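Local coordinates for protein Serpin48 (Tenebrio molitor, PDB 3OZQ) that probably acts as a highly specific serine protease inhibitor of the serpin family in insect innate immunity, inhibiting the protease SPE, at residues A[41-53]-A[108-120]. Sequence-based numbering, arbitrary orientation.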
ATOM      1  N   ALA A  41       3.710  -4.643  -2.046  1.00 31.67           N
ATOM      2  CA  ALA A  41       3.562  -5.632  -3.093  1.00 31.98           C
ATOM      3  C   ALA A  41       4.890  -5.746  -3.849  1.00 33.30           C
ATOM      4  O   ALA A  41       5.345  -6.849  -4.180  1.00 32.45           O
ATOM      5  CB  ALA A  41       2.430  -5.239  -4.032  1.00 31.21           C
ATOM      6  N   ALA A  42       5.509  -4.599  -4.114  1.00 31.90           N
ATOM      7  CA  ALA A  42       6.758  -4.550  -4.868  1.00 33.10           C
ATOM      8  C   ALA A  42       7.876  -5.309  -4.161  1.00 32.64           C
ATOM      9  O   ALA A  42       8.630  -6.035  -4.796  1.00 31.67           O
ATOM     10  CB  ALA A  42       7.175  -3.105  -5.136  1.00 34.91           C
ATOM     11  N   THR A  43       7.992  -5.150  -2.847  1.00 30.28           N
ATOM     12  CA  THR A  43       9.012  -5.902  -2.124  1.00 33.17           C
ATOM     13  C   THR A  43       8.763  -7.427  -2.122  1.00 34.49           C
ATOM     14  O   THR A  43       9.697  -8.237  -2.081  1.00 32.64           O
ATOM     15  CB  THR A  43       9.107  -5.427  -0.684  1.00 32.26           C
ATOM     16  OG1 THR A  43       7.860  -5.672  -0.027  1.00 33.64           O
ATOM     17  CG2 THR A  43       9.453  -3.939  -0.641  1.00 33.84           C
ATOM     18  N   LEU A  44       7.497  -7.819  -2.133  1.00 30.58           N
ATOM     19  CA  LEU A  44       7.171  -9.235  -2.138  1.00 34.03           C
ATOM     20  C   LEU A  44       7.492  -9.824  -3.502  1.00 33.14           C
ATOM     21  O   LEU A  44       8.124 -10.880  -3.621  1.00 32.85           O
ATOM     22  CB  LEU A  44       5.700  -9.439  -1.772  1.00 29.62           C
ATOM     23  CG  LEU A  44       5.287 -10.892  -1.568  1.00 35.22           C
ATOM     24  CD1 LEU A  44       6.327 -11.588  -0.724  1.00 32.50           C
ATOM     25  CD2 LEU A  44       3.887 -10.980  -0.907  1.00 28.93           C
ATOM     26  N   LEU A  45       7.093  -9.113  -4.543  1.00 34.88           N
ATOM     27  CA  LEU A  45       7.369  -9.563  -5.893  1.00 34.00           C
ATOM     28  C   LEU A  45       8.886  -9.610  -6.155  1.00 39.58           C
ATOM     29  O   LEU A  45       9.372 -10.442  -6.922  1.00 35.15           O
ATOM     30  CB  LEU A  45       6.697  -8.637  -6.890  1.00 33.40           C
ATOM     31  CG  LEU A  45       6.773  -9.110  -8.338  1.00 40.85           C
ATOM     32  CD1 LEU A  45       5.896 -10.329  -8.556  1.00 38.04           C
ATOM     33  CD2 LEU A  45       6.376  -7.992  -9.287  1.00 44.04           C
ATOM     34  N   ALA A  46       9.629  -8.693  -5.536  1.00 37.94           N
ATOM     35  CA  ALA A  46      11.085  -8.730  -5.627  1.00 37.41           C
ATOM     36  C   ALA A  46      11.646 -10.008  -4.964  1.00 38.68           C
ATOM     37  O   ALA A  46      12.593 -10.607  -5.459  1.00 37.33           O
ATOM     38  CB  ALA A  46      11.696  -7.466  -5.013  1.00 35.00           C
ATOM     39  N   LEU A  47      11.055 -10.424  -3.846  1.00 36.88           N
ATOM     40  CA  LEU A  47      11.435 -11.674  -3.212  1.00 37.17           C
ATOM     41  C   LEU A  47      11.200 -12.800  -4.202  1.00 40.78           C
ATOM     42  O   LEU A  47      12.097 -13.607  -4.472  1.00 40.73           O
ATOM     43  CB  LEU A  47      10.600 -11.925  -1.965  1.00 42.89           C
ATOM     44  CG  LEU A  47      11.195 -12.840  -0.884  1.00 43.90           C
ATOM     45  CD1 LEU A  47      10.098 -13.509  -0.082  1.00 37.67           C
ATOM     46  CD2 LEU A  47      12.144 -13.868  -1.448  1.00 44.56           C
ATOM     47  N   ALA A  48       9.988 -12.853  -4.745  1.00 37.86           N
ATOM     48  CA  ALA A  48       9.656 -13.834  -5.774  1.00 39.01           C
ATOM     49  C   ALA A  48      10.688 -13.831  -6.901  1.00 42.06           C
ATOM     50  O   ALA A  48      11.219 -14.887  -7.301  1.00 36.76           O
ATOM     51  CB  ALA A  48       8.288 -13.544  -6.341  1.00 29.37           C
ATOM     52  N   GLN A  49      10.940 -12.636  -7.422  1.00 35.91           N
ATOM     53  CA  GLN A  49      11.863 -12.431  -8.531  1.00 40.49           C
ATOM     54  C   GLN A  49      13.213 -13.079  -8.235  1.00 40.43           C
ATOM     55  O   GLN A  49      13.857 -13.640  -9.121  1.00 43.56           O
ATOM     56  CB  GLN A  49      12.035 -10.923  -8.779  1.00 41.43           C
ATOM     57  CG  GLN A  49      12.857 -10.558 -10.008  1.00 48.65           C
ATOM     58  CD  GLN A  49      13.340  -9.107  -9.982  1.00 54.20           C
ATOM     59  OE1 GLN A  49      12.669  -8.221  -9.433  1.00 51.55           O
ATOM     60  NE2 GLN A  49      14.513  -8.860 -10.568  1.00 55.51           N
ATOM     61  N   SER A  50      13.633 -13.034  -6.980  1.00 36.08           N
ATOM     62  CA  SER A  50      14.938 -13.566  -6.649  1.00 38.96           C
ATOM     63  C   SER A  50      15.021 -15.089  -6.797  1.00 46.79           C
ATOM     64  O   SER A  50      16.118 -15.637  -6.945  1.00 41.15           O
ATOM     65  CB  SER A  50      15.379 -13.139  -5.255  1.00 41.20           C
ATOM     66  OG  SER A  50      14.831 -13.965  -4.267  1.00 42.96           O
ATOM     67  N   GLY A  51      13.866 -15.755  -6.747  1.00 41.03           N
ATOM     68  CA  GLY A  51      13.795 -17.201  -6.875  1.00 39.35           C
ATOM     69  C   GLY A  51      13.447 -17.640  -8.279  1.00 40.48           C
ATOM     70  O   GLY A  51      13.272 -18.832  -8.539  1.00 39.00           O
ATOM     71  N   CYS A  52      13.335 -16.673  -9.180  1.00 34.32           N
ATOM     72  CA  CYS A  52      13.022 -16.926 -10.582  1.00 41.11           C
ATOM     73  C   CYS A  52      14.289 -16.898 -11.423  1.00 46.03           C
ATOM     74  O   CYS A  52      15.357 -16.528 -10.938  1.00 47.35           O
ATOM     75  CB  CYS A  52      12.058 -15.869 -11.132  1.00 41.13           C
ATOM     76  SG  CYS A  52      10.357 -15.948 -10.500  1.00 40.96           S
ATOM     77  N   ARG A  53      14.157 -17.253 -12.699  1.00 45.85           N
ATOM     78  CA  ARG A  53      15.304 -17.324 -13.590  1.00 44.56           C
ATOM     79  C   ARG A  53      14.945 -16.894 -14.997  1.00 46.98           C
ATOM     80  O   ARG A  53      13.778 -16.865 -15.371  1.00 45.28           O
ATOM     81  CB  ARG A  53      15.829 -18.758 -13.637  1.00 45.65           C
ATOM     82  CG  ARG A  53      16.479 -19.219 -12.357  1.00 48.39           C
ATOM     83  CD  ARG A  53      17.866 -18.627 -12.234  1.00 55.95           C
ATOM     84  NE  ARG A  53      18.239 -18.323 -10.856  1.00 58.24           N
ATOM     85  CZ  ARG A  53      18.130 -19.169  -9.837  1.00 57.12           C
ATOM     86  NH1 ARG A  53      17.639 -20.388 -10.032  1.00 54.25           N
ATOM     87  NH2 ARG A  53      18.508 -18.788  -8.618  1.00 54.76           N
ATOM     88  N   GLU A 108      17.867 -21.801   1.282  1.00 56.14           N
ATOM     89  CA  GLU A 108      18.496 -20.556   0.855  1.00 54.70           C
ATOM     90  C   GLU A 108      17.473 -19.463   0.541  1.00 57.57           C
ATOM     91  O   GLU A 108      17.765 -18.271   0.675  1.00 53.59           O
ATOM     92  CB  GLU A 108      19.338 -20.816  -0.395  1.00 59.59           C
ATOM     93  CG  GLU A 108      20.064 -19.590  -0.927  1.00 61.90           C
ATOM     94  CD  GLU A 108      20.696 -19.813  -2.298  1.00 78.39           C
ATOM     95  OE1 GLU A 108      20.615 -20.947  -2.828  1.00 81.63           O
ATOM     96  OE2 GLU A 108      21.276 -18.847  -2.847  1.00 82.78           O
ATOM     97  N   PHE A 109      16.285 -19.872   0.102  1.00 55.18           N
ATOM     98  CA  PHE A 109      15.231 -18.927  -0.253  1.00 51.80           C
ATOM     99  C   PHE A 109      14.510 -18.489   1.004  1.00 53.88           C
ATOM    100  O   PHE A 109      14.155 -17.313   1.146  1.00 51.24           O
ATOM    101  CB  PHE A 109      14.244 -19.548  -1.247  1.00 50.27           C
ATOM    102  CG  PHE A 109      13.264 -18.560  -1.845  1.00 48.96           C
ATOM    103  CD1 PHE A 109      13.680 -17.616  -2.776  1.00 46.21           C
ATOM    104  CD2 PHE A 109      11.927 -18.592  -1.491  1.00 46.41           C
ATOM    105  CE1 PHE A 109      12.772 -16.708  -3.331  1.00 39.16           C
ATOM    106  CE2 PHE A 109      11.021 -17.685  -2.042  1.00 42.43           C
ATOM    107  CZ  PHE A 109      11.447 -16.753  -2.966  1.00 41.02           C
ATOM    108  N   GLN A 110      14.293 -19.428   1.921  1.00 49.95           N
ATOM    109  CA  GLN A 110      13.636 -19.092   3.181  1.00 53.32           C
ATOM    110  C   GLN A 110      14.486 -18.116   3.970  1.00 53.16           C
ATOM    111  O   GLN A 110      13.991 -17.378   4.814  1.00 48.49           O
ATOM    112  CB  GLN A 110      13.421 -20.338   4.029  1.00 55.46           C
ATOM    113  CG  GLN A 110      12.570 -21.403   3.387  1.00 53.83           C
ATOM    114  CD  GLN A 110      12.358 -22.567   4.317  1.00 59.24           C
ATOM    115  OE1 GLN A 110      11.252 -22.793   4.808  1.00 54.30           O
ATOM    116  NE2 GLN A 110      13.428 -23.303   4.585  1.00 64.30           N
ATOM    117  N   LYS A 111      15.781 -18.145   3.702  1.00 52.53           N
ATOM    118  CA  LYS A 111      16.735 -17.353   4.446  1.00 53.60           C
ATOM    119  C   LYS A 111      16.757 -15.933   3.895  1.00 51.88           C
ATOM    120  O   LYS A 111      16.801 -14.960   4.651  1.00 53.28           O
ATOM    121  CB  LYS A 111      18.120 -18.010   4.346  1.00 60.59           C
ATOM    122  CG  LYS A 111      19.282 -17.141   4.799  1.00 63.26           C
ATOM    123  CD  LYS A 111      20.581 -17.932   4.808  1.00 65.52           C
ATOM    124  CE  LYS A 111      21.751 -17.094   5.322  1.00 72.69           C
ATOM    125  NZ  LYS A 111      22.974 -17.927   5.536  1.00 77.98           N
ATOM    126  N   ILE A 112      16.713 -15.818   2.574  1.00 45.53           N
ATOM    127  CA  ILE A 112      16.757 -14.515   1.940  1.00 49.91           C
ATOM    128  C   ILE A 112      15.442 -13.769   2.164  1.00 51.41           C
ATOM    129  O   ILE A 112      15.425 -12.541   2.288  1.00 47.32           O
ATOM    130  CB  ILE A 112      17.097 -14.627   0.439  1.00 51.45           C
ATOM    131  CG1 ILE A 112      17.511 -13.264  -0.121  1.00 53.92           C
ATOM    132  CG2 ILE A 112      15.939 -15.208  -0.336  1.00 51.37           C
ATOM    133  CD1 ILE A 112      18.040 -13.330  -1.538  1.00 51.80           C
ATOM    134  N   ALA A 113      14.347 -14.520   2.244  1.00 48.66           N
ATOM    135  CA  ALA A 113      13.044 -13.956   2.575  1.00 48.05           C
ATOM    136  C   ALA A 113      13.116 -13.177   3.886  1.00 51.08           C
ATOM    137  O   ALA A 113      12.692 -12.016   3.970  1.00 46.27           O
ATOM    138  CB  ALA A 113      12.005 -15.066   2.682  1.00 46.59           C
ATOM    139  N   VAL A 114      13.655 -13.834   4.907  1.00 52.66           N
ATOM    140  CA  VAL A 114      13.812 -13.237   6.226  1.00 52.25           C
ATOM    141  C   VAL A 114      14.870 -12.137   6.243  1.00 53.16           C
ATOM    142  O   VAL A 114      14.597 -11.002   6.625  1.00 52.82           O
ATOM    143  CB  VAL A 114      14.219 -14.302   7.264  1.00 55.86           C
ATOM    144  CG1 VAL A 114      14.514 -13.647   8.610  1.00 57.02           C
ATOM    145  CG2 VAL A 114      13.132 -15.354   7.395  1.00 53.54           C
ATOM    146  N   GLU A 115      16.082 -12.483   5.829  1.00 53.80           N
ATOM    147  CA  GLU A 115      17.212 -11.569   5.945  1.00 55.31           C
ATOM    148  C   GLU A 115      17.076 -10.291   5.111  1.00 54.77           C
ATOM    149  O   GLU A 115      17.447  -9.209   5.569  1.00 54.85           O
ATOM    150  CB  GLU A 115      18.531 -12.303   5.649  1.00 57.95           C
ATOM    151  CG  GLU A 115      18.934 -13.260   6.779  1.00 63.87           C
ATOM    152  CD  GLU A 115      19.993 -14.283   6.386  1.00 69.87           C
ATOM    153  OE1 GLU A 115      20.699 -14.074   5.373  1.00 71.58           O
ATOM    154  OE2 GLU A 115      20.114 -15.305   7.101  1.00 67.98           O
ATOM    155  N   VAL A 116      16.529 -10.405   3.906  1.00 49.86           N
ATOM    156  CA  VAL A 116      16.505  -9.269   2.990  1.00 49.46           C
ATOM    157  C   VAL A 116      15.128  -8.632   2.792  1.00 49.85           C
ATOM    158  O   VAL A 116      15.006  -7.407   2.819  1.00 44.61           O
ATOM    159  CB  VAL A 116      17.052  -9.648   1.603  1.00 52.00           C
ATOM    160  CG1 VAL A 116      16.836  -8.511   0.619  1.00 47.49           C
ATOM    161  CG2 VAL A 116      18.535 -10.018   1.697  1.00 55.55           C
ATOM    162  N   TYR A 117      14.101  -9.455   2.586  1.00 46.32           N
ATOM    163  CA  TYR A 117      12.827  -8.950   2.060  1.00 45.78           C
ATOM    164  C   TYR A 117      11.695  -8.863   3.074  1.00 43.58           C
ATOM    165  O   TYR A 117      10.543  -8.644   2.697  1.00 47.95           O
ATOM    166  CB  TYR A 117      12.354  -9.801   0.883  1.00 45.14           C
ATOM    167  CG  TYR A 117      13.221  -9.737  -0.345  1.00 45.98           C
ATOM    168  CD1 TYR A 117      12.906  -8.900  -1.401  1.00 42.26           C
ATOM    169  CD2 TYR A 117      14.345 -10.547  -0.463  1.00 50.11           C
ATOM    170  CE1 TYR A 117      13.695  -8.861  -2.538  1.00 42.78           C
ATOM    171  CE2 TYR A 117      15.136 -10.507  -1.581  1.00 45.88           C
ATOM    172  CZ  TYR A 117      14.809  -9.668  -2.620  1.00 43.46           C
ATOM    173  OH  TYR A 117      15.613  -9.644  -3.744  1.00 49.92           O
ATOM    174  N   GLY A 118      12.010  -9.036   4.351  1.00 44.17           N
ATOM    175  CA  GLY A 118      11.010  -8.935   5.395  1.00 39.51           C
ATOM    176  C   GLY A 118       9.785  -9.796   5.146  1.00 44.26           C
ATOM    177  O   GLY A 118       8.647  -9.368   5.359  1.00 44.00           O
ATOM    178  N   ALA A 119      10.018 -11.018   4.690  1.00 41.07           N
ATOM    179  CA  ALA A 119       8.937 -11.967   4.481  1.00 41.75           C
ATOM    180  C   ALA A 119       9.437 -13.345   4.884  1.00 49.46           C
ATOM    181  O   ALA A 119      10.557 -13.484   5.377  1.00 51.47           O
ATOM    182  CB  ALA A 119       8.512 -11.964   3.029  1.00 40.82           C
ATOM    183  N   GLN A 120       8.613 -14.366   4.689  1.00 45.18           N
ATOM    184  CA  GLN A 120       9.114 -15.730   4.814  1.00 42.67           C
ATOM    185  C   GLN A 120       8.501 -16.659   3.788  1.00 44.54           C
ATOM    186  O   GLN A 120       7.633 -16.251   3.022  1.00 38.88           O
ATOM    187  CB  GLN A 120       8.948 -16.250   6.233  1.00 45.88           C
ATOM    188  CG  GLN A 120       7.556 -16.496   6.660  1.00 45.86           C
ATOM    189  CD  GLN A 120       7.474 -16.686   8.153  1.00 48.95           C
ATOM    190  OE1 GLN A 120       6.682 -17.489   8.648  1.00 47.43           O
ATOM    191  NE2 GLN A 120       8.294 -15.938   8.883  1.00 50.48           N
TER
HETATM  192  O   HOH W   1       7.991  -8.519   1.476  1.00 37.53           O
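L47 and Y117 mark where the two backbones come closest, their CA atoms 6.1 Å apart, and G51 lies across from F109 at the other end. Helix 41-50 and helix 108-115 run roughly antiparallel, 153° between their directions, with axes 10.4 Å apart; the space between them is filled by L47 from one side and by F109 and Y117 from the other. Y117, just past its helix, brings one ring face over the backbone of helix 41-50 at L47: CA of L47 sits over the ring centre in a CH-pi contact, 3.7 Å from the centroid, while V116 CG1 rests on the opposite face toward the rim. Y117 CE1 touches A46 CB at 3.5 Å. With CG anti to the backbone N (chi1 -156°), the L47 side chain is carried toward 108-120, where its methyls part. L47 CD1 meets the CB atoms of both A113 and A119, while L47 CD2 comes obliquely to the F109 ring, 3.3 Å from F109 CZ. In the serpin fold this pair belongs to the helical layer packed on a large beta-sheet, and I97 of strand 90-100 touches L44, L47 and F109. R70 and E74 of helix 70-83 touch the Y117 side chain. Putting an alanine in place of Y117 would probably open a gap over L47 CA and leave A46 CB without its aromatic neighbour. S50 OG donates to L47 O at 2.8 Å, in the carbonyl plane and on a lone pair; S50 OG also lies 3.6 Å from F109 CE1, oblique to the ring. Near the N-terminal part of 41-53, a water donates to T43 OG1 and to Y117 O, its oxygen 2.8 Å from Y117 O, bridging the helix to the turn, while T43 OG1 also bonds S40 O.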